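Local coordinates for cell division control protein 53 (Saccharomyces cerevisiae, PDB 3O2P), which serves as the cullin scaffold of SCF E3 ubiquitin ligases, which mark target proteins for proteasomal degradation, this piece being its C-terminal neddylation domain, at residues T42-C47 against A57-V62; A26-I31 against K63-S68. One frame throughout, in Å; residues are numbered along the deposited sequence.

Interaction 1: T42-C47 against A57-V62; sequences TLVNEC and AKVSMV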
loop_
_atom_site.group_PDB
_atom_site.type_symbol
_atom_site.label_atom_id
_atom_site.label_comp_id
_atom_site.label_asym_id
_atom_site.label_seq_id
_atom_site.Cartn_x
_atom_site.Cartn_y
_atom_site.Cartn_z
ATOM N N THR B 42 -2.017 -12.216 20.845
ATOM C CA THR B 42 -2.451 -11.895 22.201
ATOM C C THR B 42 -3.676 -10.975 22.212
ATOM O O THR B 42 -4.544 -11.126 23.058
ATOM C CB THR B 42 -1.325 -11.263 23.030
ATOM O OG1 THR B 42 -0.125 -12.031 22.865
ATOM C CG2 THR B 42 -1.715 -11.222 24.501
ATOM N N LEU B 43 -3.749 -10.028 21.278
ATOM C CA LEU B 43 -4.893 -9.117 21.220
ATOM C C LEU B 43 -6.165 -9.880 20.886
ATOM O O LEU B 43 -7.186 -9.703 21.539
ATOM C CB LEU B 43 -4.676 -8.018 20.182
ATOM C CG LEU B 43 -5.886 -7.114 19.897
ATOM C CD1 LEU B 43 -6.396 -6.458 21.195
ATOM C CD2 LEU B 43 -5.548 -6.045 18.848
ATOM N N VAL B 44 -6.090 -10.730 19.862
ATOM C CA VAL B 44 -7.253 -11.470 19.406
ATOM C C VAL B 44 -7.774 -12.357 20.530
ATOM O O VAL B 44 -8.965 -12.369 20.807
ATOM C CB VAL B 44 -6.938 -12.341 18.174
ATOM C CG1 VAL B 44 -8.092 -13.308 17.907
ATOM C CG2 VAL B 44 -6.656 -11.461 16.948
ATOM N N ASN B 45 -6.872 -13.085 21.182
ATOM C CA ASN B 45 -7.245 -13.928 22.311
ATOM C C ASN B 45 -7.874 -13.135 23.445
ATOM O O ASN B 45 -8.902 -13.512 23.987
ATOM C CB ASN B 45 -6.036 -14.725 22.812
ATOM C CG ASN B 45 -5.726 -15.896 21.914
ATOM O OD1 ASN B 45 -6.587 -16.321 21.150
ATOM N ND2 ASN B 45 -4.501 -16.418 21.984
ATOM N N GLU B 46 -7.254 -12.023 23.798
ATOM C CA GLU B 46 -7.780 -11.204 24.874
ATOM C C GLU B 46 -9.163 -10.673 24.509
ATOM O O GLU B 46 -10.096 -10.727 25.321
ATOM C CB GLU B 46 -6.810 -10.063 25.219
ATOM C CG GLU B 46 -7.178 -9.318 26.505
ATOM C CD GLU B 46 -7.326 -10.250 27.708
ATOM O OE1 GLU B 46 -6.670 -11.317 27.741
ATOM O OE2 GLU B 46 -8.095 -9.910 28.629
ATOM N N CYS B 47 -9.299 -10.159 23.291
ATOM C CA CYS B 47 -10.586 -9.606 22.868
ATOM C C CYS B 47 -11.721 -10.640 22.929
ATOM O O CYS B 47 -12.828 -10.330 23.365
ATOM C CB CYS B 47 -10.497 -9.024 21.458
ATOM S SG CYS B 47 -12.083 -8.439 20.862
ATOM N N ALA B 57 -17.303 -14.231 20.173
ATOM C CA ALA B 57 -16.626 -13.540 19.089
ATOM C C ALA B 57 -15.776 -14.503 18.270
ATOM O O ALA B 57 -14.942 -15.223 18.816
ATOM C CB ALA B 57 -15.765 -12.411 19.646
ATOM N N LYS B 58 -16.001 -14.518 16.960
ATOM C CA LYS B 58 -15.168 -15.289 16.050
ATOM C C LYS B 58 -13.948 -14.458 15.647
ATOM O O LYS B 58 -14.017 -13.226 15.592
ATOM C CB LYS B 58 -15.957 -15.672 14.794
ATOM C CG LYS B 58 -17.120 -16.624 15.037
ATOM C CD LYS B 58 -16.657 -17.977 15.545
ATOM C CE LYS B 58 -17.873 -18.881 15.764
ATOM N NZ LYS B 58 -17.467 -20.308 15.943
ATOM N N VAL B 59 -12.844 -15.136 15.345
ATOM C CA VAL B 59 -11.611 -14.451 14.998
ATOM C C VAL B 59 -11.854 -13.500 13.826
ATOM O O VAL B 59 -11.395 -12.354 13.830
ATOM C CB VAL B 59 -10.494 -15.453 14.644
ATOM C CG1 VAL B 59 -9.283 -14.731 14.043
ATOM C CG2 VAL B 59 -10.097 -16.262 15.879
ATOM N N SER B 60 -12.590 -13.981 12.832
ATOM C CA SER B 60 -12.878 -13.185 11.650
ATOM C C SER B 60 -13.593 -11.887 12.014
ATOM O O SER B 60 -13.389 -10.866 11.368
ATOM C CB SER B 60 -13.713 -13.987 10.655
ATOM O OG SER B 60 -15.005 -14.234 11.166
ATOM N N MET B 61 -14.434 -11.926 13.045
ATOM C CA MET B 61 -15.110 -10.709 13.483
ATOM C C MET B 61 -14.120 -9.770 14.128
ATOM O O MET B 61 -14.166 -8.558 13.905
ATOM C CB MET B 61 -16.212 -11.019 14.490
ATOM C CG MET B 61 -17.327 -11.857 13.944
ATOM S SD MET B 61 -18.340 -12.432 15.300
ATOM C CE MET B 61 -19.523 -13.452 14.405
ATOM N N VAL B 62 -13.235 -10.333 14.945
ATOM C CA VAL B 62 -12.241 -9.523 15.642
ATOM C C VAL B 62 -11.296 -8.833 14.654
ATOM O O VAL B 62 -10.980 -7.653 14.803
ATOM C CB VAL B 62 -11.439 -10.341 16.661
ATOM C CG1 VAL B 62 -10.380 -9.450 17.340
ATOM C CG2 VAL B 62 -12.370 -10.917 17.709
#

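Interaction 2: A26-I31 against K63-S68; sequences ACIVRI and KRAIDS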
loop_
_atom_site.group_PDB
_atom_site.type_symbol
_atom_site.label_atom_id
_atom_site.label_comp_id
_atom_site.label_asym_id
_atom_site.label_seq_id
_atom_site.Cartn_x
_atom_site.Cartn_y
_atom_site.Cartn_z
ATOM N N ALA B 26 -14.885 -1.328 20.531
ATOM C CA ALA B 26 -14.677 -0.687 21.837
ATOM C C ALA B 26 -13.870 -1.598 22.755
ATOM O O ALA B 26 -13.014 -1.135 23.512
ATOM C CB ALA B 26 -15.986 -0.341 22.478
ATOM N N CYS B 27 -14.141 -2.898 22.690
ATOM C CA CYS B 27 -13.365 -3.848 23.473
ATOM C C CYS B 27 -11.875 -3.737 23.121
ATOM O O CYS B 27 -11.028 -3.628 23.997
ATOM C CB CYS B 27 -13.868 -5.270 23.233
ATOM S SG CYS B 27 -13.062 -6.515 24.247
ATOM N N ILE B 28 -11.564 -3.735 21.829
ATOM C CA ILE B 28 -10.178 -3.695 21.384
ATOM C C ILE B 28 -9.478 -2.405 21.832
ATOM O O ILE B 28 -8.331 -2.436 22.290
ATOM C CB ILE B 28 -10.088 -3.866 19.855
ATOM C CG1 ILE B 28 -10.430 -5.305 19.460
ATOM C CG2 ILE B 28 -8.709 -3.512 19.340
ATOM C CD1 ILE B 28 -10.593 -5.496 17.986
ATOM N N VAL B 29 -10.172 -1.276 21.697
ATOM C CA VAL B 29 -9.612 0.021 22.097
ATOM C C VAL B 29 -9.306 0.056 23.602
ATOM O O VAL B 29 -8.286 0.603 24.025
ATOM C CB VAL B 29 -10.561 1.179 21.758
ATOM C CG1 VAL B 29 -10.019 2.483 22.322
ATOM C CG2 VAL B 29 -10.740 1.288 20.256
ATOM N N ARG B 30 -10.200 -0.535 24.392
ATOM C CA ARG B 30 -10.025 -0.683 25.835
ATOM C C ARG B 30 -8.732 -1.447 26.145
ATOM O O ARG B 30 -7.879 -0.979 26.900
ATOM C CB ARG B 30 -11.224 -1.437 26.413
ATOM C CG ARG B 30 -11.703 -0.958 27.775
ATOM C CD ARG B 30 -12.952 -1.726 28.221
ATOM N NE ARG B 30 -14.058 -1.562 27.278
ATOM C CZ ARG B 30 -14.799 -2.557 26.794
ATOM N NH1 ARG B 30 -14.562 -3.811 27.160
ATOM N NH2 ARG B 30 -15.782 -2.296 25.940
ATOM N N ILE B 31 -8.586 -2.625 25.558
ATOM C CA ILE B 31 -7.384 -3.426 25.763
ATOM C C ILE B 31 -6.112 -2.657 25.369
ATOM O O ILE B 31 -5.176 -2.526 26.162
ATOM C CB ILE B 31 -7.457 -4.737 24.961
ATOM C CG1 ILE B 31 -8.586 -5.625 25.504
ATOM C CG2 ILE B 31 -6.120 -5.455 24.982
ATOM C CD1 ILE B 31 -9.001 -6.763 24.563
ATOM N N LYS B 63 -10.876 -9.572 13.634
ATOM C CA LYS B 63 -10.006 -9.035 12.602
ATOM C C LYS B 63 -10.661 -7.899 11.816
ATOM O O LYS B 63 -9.990 -6.920 11.503
ATOM C CB LYS B 63 -9.541 -10.148 11.675
ATOM C CG LYS B 63 -8.747 -11.204 12.416
ATOM C CD LYS B 63 -8.064 -12.155 11.462
ATOM C CE LYS B 63 -7.060 -11.430 10.609
ATOM N NZ LYS B 63 -6.547 -12.298 9.527
ATOM N N ARG B 64 -11.949 -8.025 11.495
ATOM C CA ARG B 64 -12.681 -6.912 10.879
ATOM C C ARG B 64 -12.643 -5.672 11.779
ATOM O O ARG B 64 -12.367 -4.563 11.316
ATOM C CB ARG B 64 -14.135 -7.286 10.543
ATOM C CG ARG B 64 -14.254 -8.329 9.428
ATOM C CD ARG B 64 -15.629 -8.329 8.742
ATOM N NE ARG B 64 -16.741 -8.515 9.672
ATOM C CZ ARG B 64 -17.092 -9.681 10.205
ATOM N NH1 ARG B 64 -16.416 -10.785 9.912
ATOM N NH2 ARG B 64 -18.121 -9.741 11.034
ATOM N N ALA B 65 -12.911 -5.867 13.066
ATOM C CA ALA B 65 -12.838 -4.780 14.039
ATOM C C ALA B 65 -11.436 -4.146 14.033
ATOM O O ALA B 65 -11.287 -2.914 14.029
ATOM C CB ALA B 65 -13.206 -5.298 15.441
ATOM N N ILE B 66 -10.407 -4.991 14.019
ATOM C CA ILE B 66 -9.032 -4.504 13.982
ATOM C C ILE B 66 -8.781 -3.663 12.732
ATOM O O ILE B 66 -8.149 -2.602 12.794
ATOM C CB ILE B 66 -8.003 -5.656 14.069
ATOM C CG1 ILE B 66 -8.036 -6.287 15.466
ATOM C CG2 ILE B 66 -6.596 -5.150 13.795
ATOM C CD1 ILE B 66 -7.123 -7.469 15.613
ATOM N N ASP B 67 -9.271 -4.136 11.595
ATOM C CA ASP B 67 -9.075 -3.420 10.349
ATOM C C ASP B 67 -9.727 -2.038 10.399
ATOM O O ASP B 67 -9.131 -1.068 9.963
ATOM C CB ASP B 67 -9.631 -4.223 9.182
ATOM C CG ASP B 67 -9.273 -3.611 7.849
ATOM O OD1 ASP B 67 -10.007 -2.716 7.384
ATOM O OD2 ASP B 67 -8.241 -4.004 7.273
ATOM N N SER B 68 -10.947 -1.959 10.940
ATOM C CA SER B 68 -11.630 -0.671 11.114
ATOM C C SER B 68 -10.872 0.296 12.026
ATOM O O SER B 68 -10.809 1.492 11.757
ATOM C CB SER B 68 -13.044 -0.874 11.660
ATOM O OG SER B 68 -13.820 -1.658 10.779
#

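Interaction 1: T42-C47 against A57-V62
Val62 meets Cys47 and Val44 where helices 40-51 and 59-71 lie closest within these segments, with the CA atoms of Val44 and Val62 6.5 Å apart. Val62 CB is directed at the 42-47 segment, and its two branches part from there. CG1, anti to the backbone N (chi1 178°), reaches in between two residues one turn apart: it lies 4.1 Å from Cys47 CB and, more loosely, 4.3 Å from Val44 CG2. Of the 42-47 atoms, the other branch comes near the sulfur, with Val62 CG2 4.0 Å from Cys47 SG. Since SG is just as near to CG1, the thiol rests over the fork of the valine and favours neither methyl. It gets there because chi1 of Cys47 is 176°, which carries the sulfur away from its own backbone N and across to the other helix.

The second meeting point is nearly one turn back, at the start of helix 59-71. Here Val44 CG1 touches Val59 CG2 at 4.1 Å, the two side chains crossing at about a right angle. Ile48 extends this apolar surface by packing on both Val59 and Val62, and Val59 also touches a polar side chain of a partner protein.

Lys58 is the N-cap of helix 59-71. Its carbonyl O accepts the Val62 N-H, while its own N makes a weak bond to the sulfur of Met61, 3.5 Å from N to SD but nearly straight at 168°. Met61 packs on Arg20 and Leu24 of helix 8-35, so this first turn is held from that side too. Helices 40-51 and 59-71, joined by a turn and packed through Val44, Cys47, Val59 and Val62, form the helix-turn-helix of the winged-helix neddylation domain.

Interaction 2: A26-I31 against K63-S68
Lys63 NZ is gripped by the chain of a partner protein, through a salt bridge to an acidic side chain there, two hydrogen bonds to its backbone and a weaker third, while on the same helix Ala65 and Ile66 receive Ile28 from helix 8-35. In this winged-helix domain, helix 59-71 is the second helix of the helix-turn-helix, and it works on two fronts. Lys63 CB points away from helix 8-35, and Arg64 and Asp67 each pack on an aromatic side chain of the partner; Ala65 faces inward.

The inner contact is narrow and buried. Ile28 and Ile66 have the closest CA atoms, 7.5 Å apart, and a single side chain does the bridging. Ile28 is stretched out: CD1 stands anti to CA (chi2 170°), which pushes the methyl to the full length of the chain. Around it, Val62 and Leu69 also pack on Ile28, whereas Gln21 and Glu25 lie against Ala65. Ile66 leans on Tyr84 of strand 83-86, tying the helix to the wing sheet.

Ile28 and Ile66 cross at about a right angle, and the tip of Ile28 lands on the middle of Ile66. Ile28 CD1 ends 3.7 Å from Ile66 CG1, and the same methyl sits equally close, at 3.7 Å, to Ala65 CB.

From the N terminus, the chain runs down the long helix 8-35, where 26-31 supplies the first half of interaction 2. Lys33, the probable NEDD8 attachment site by similarity and unmodified here, follows just beyond. After strand 37-39 comes helix 40-51, whose residues 42-47 meet 57-62 in interaction 1, closing a short loop. Only then does 63-68 close the longer loop of interaction 2, so interaction 1 is nested inside it. Both share helix 59-71, and their centres are 9 Å apart. They merge directly: Cys47 SG lies 3.8 Å from Ile28 CG1, and Ile31 CD1 packs on Glu46, joining all three helices in one core.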